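Sensor protein (Haloarcula marismortui ATCC 43049, PDB 3BWL) is probably a sensor histidine kinase that autophosphorylates on histidine using ATP, represented here by its PAS domain with indole-3-carbaldehyde bound. Local coordinates at residues D70-D73 and V74-L78. Sequence-based numbering, arbitrary orientation. Where two conformers were deposited one is given.
With MG (magnesium ion), chain E.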
loop_
_atom_site.group_PDB
_atom_site.type_symbol
_atom_site.label_atom_id
_atom_site.label_comp_id
_atom_site.label_asym_id
_atom_site.label_seq_id
_atom_site.Cartn_x
_atom_site.Cartn_y
_atom_site.Cartn_z
ATOM N N ASP A 70 23.747 7.116 4.437
ATOM C CA ASP A 70 24.699 6.867 3.343
ATOM C C ASP A 70 24.687 5.382 2.967
ATOM O O ASP A 70 23.916 4.619 3.537
ATOM C CB ASP A 70 26.115 7.421 3.617
ATOM C CG ASP A 70 26.860 6.734 4.773
ATOM O OD1 ASP A 70 26.443 5.677 5.300
ATOM O OD2 ASP A 70 27.925 7.275 5.180
ATOM N N ALA A 71 25.542 4.980 2.047
ATOM C CA ALA A 71 25.473 3.596 1.557
ATOM C C ALA A 71 25.693 2.608 2.707
ATOM O O ALA A 71 24.986 1.601 2.817
ATOM C CB ALA A 71 26.491 3.369 0.434
ATOM N N GLU A 72 26.678 2.908 3.561
ATOM C CA GLU A 72 26.944 2.073 4.715
ATOM C C GLU A 72 25.748 2.014 5.686
ATOM O O GLU A 72 25.440 0.959 6.246
ATOM C CB GLU A 72 28.190 2.583 5.442
ATOM C CG GLU A 72 28.524 1.799 6.672
ATOM C CD GLU A 72 29.746 2.341 7.389
ATOM O OE1 GLU A 72 29.970 3.594 7.465
ATOM O OE2 GLU A 72 30.500 1.490 7.896
ATOM N N ASP A 73 25.072 3.137 5.893
ATOM C CA ASP A 73 23.890 3.139 6.765
ATOM C C ASP A 73 22.799 2.244 6.230
ATOM O O ASP A 73 22.183 1.503 6.978
ATOM C CB ASP A 73 23.323 4.556 6.896
ATOM C CG ASP A 73 24.269 5.511 7.634
ATOM O OD1 ASP A 73 24.905 5.061 8.605
ATOM O OD2 ASP A 73 24.307 6.698 7.276
ATOM N N VAL A 74 22.572 2.322 4.918
ATOM C CA VAL A 74 21.559 1.468 4.268
ATOM C C VAL A 74 21.931 -0.014 4.371
ATOM O O VAL A 74 21.106 -0.850 4.776
ATOM C CB VAL A 74 21.279 1.867 2.796
ATOM C CG1 VAL A 74 20.280 0.803 2.111
ATOM C CG2 VAL A 74 20.738 3.306 2.702
ATOM N N GLN A 75 23.175 -0.351 4.048
ATOM C CA GLN A 75 23.654 -1.740 4.099
ATOM C C GLN A 75 23.435 -2.342 5.480
ATOM O O GLN A 75 22.914 -3.442 5.629
ATOM C CB GLN A 75 25.132 -1.794 3.695
ATOM C CG GLN A 75 25.339 -1.580 2.190
ATOM C CD GLN A 75 26.709 -1.029 1.800
ATOM O OE1 GLN A 75 27.722 -1.226 2.494
ATOM N NE2 GLN A 75 26.744 -0.334 0.664
ATOM N N THR A 76 23.836 -1.592 6.498
ATOM C CA THR A 76 23.697 -2.015 7.899
ATOM C C THR A 76 22.217 -2.172 8.270
ATOM O O THR A 76 21.825 -3.177 8.879
ATOM C CB THR A 76 24.342 -0.984 8.848
ATOM O OG1 THR A 76 25.743 -0.863 8.529
ATOM C CG2 THR A 76 24.196 -1.448 10.307
ATOM N N GLN A 77 21.388 -1.187 7.909
ATOM C CA GLN A 77 19.953 -1.294 8.175
ATOM C C GLN A 77 19.355 -2.589 7.597
ATOM O O GLN A 77 18.677 -3.343 8.318
ATOM C CB GLN A 77 19.209 -0.090 7.573
ATOM C CG GLN A 77 17.713 -0.007 7.921
ATOM C CD GLN A 77 17.454 0.463 9.339
ATOM O OE1 GLN A 77 18.093 0.000 10.284
ATOM N NE2 GLN A 77 16.525 1.399 9.497
ATOM N N LEU A 78 19.591 -2.825 6.311
ATOM C CA LEU A 78 18.944 -3.967 5.589
ATOM C C LEU A 78 19.453 -5.325 6.084
ATOM O O LEU A 78 18.660 -6.265 6.244
ATOM C CB LEU A 78 19.167 -3.834 4.089
ATOM C CG LEU A 78 18.621 -2.585 3.400
ATOM C CD1 LEU A 78 18.957 -2.564 1.873
ATOM C CD2 LEU A 78 17.096 -2.506 3.645
HETATM MG MG MG E . 26.680 5.644 9.511
HETATM O O HOH W 1 27.655 5.192 7.713
HETATM O O HOH W 2 26.348 7.651 8.799
HETATM O O HOH W 3 25.705 6.224 11.398
HETATM O O HOH W 4 28.713 6.020 10.135
HETATM O O HOH W 5 26.779 3.635 10.342
#
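V74 N donates to D70 O at 3.0 Å, the first of four i to i+4 backbone bonds, through Q77 N on D73 O, that join 70-73 to 74-78; N-H...O angles of 163° to 168° identify regular alpha-helix, and L78 N on V74 O carries the pattern on. E72 O accepts twice: T76 OG1 lies 2.9 Å from it, on the face of the carbonyl plane opposite T76 N. A chi1 of -60° turns OG1 back toward the preceding turn, consistent with this bond.

Reciprocal bonds define a capping box at the N-terminal end of helix 71-79, with D70 as N-cap: D73 N reaches D70 OD1 at 2.9 Å, and D70 N meets D73 OD2 on its anti side, also at 2.9 Å. The other oxygen, D73 OD1, binds a magnesium ion at 2.1 Å, and five waters complete six-fold coordination. Water 1 lies 2.7 Å from D70 OD1 and 2.8 Å from E72 OE1, placed to donate to either but with more acceptors nearby than protons; water 2 donates to D73 OD2. The cation probably offsets the clustered negative charge.

In van der Waals contact, the V74 CG2 methyl packs 3.5 Å from D70 O.

This short PAS-domain helix, magnesium at its exposed N-terminal end, rests through V74 on I62, W63 and F69, while Q77 touches F89 of strand 86-94 in the antiparallel sheet and, with L78, lines the indole-3-carbaldehyde pocket.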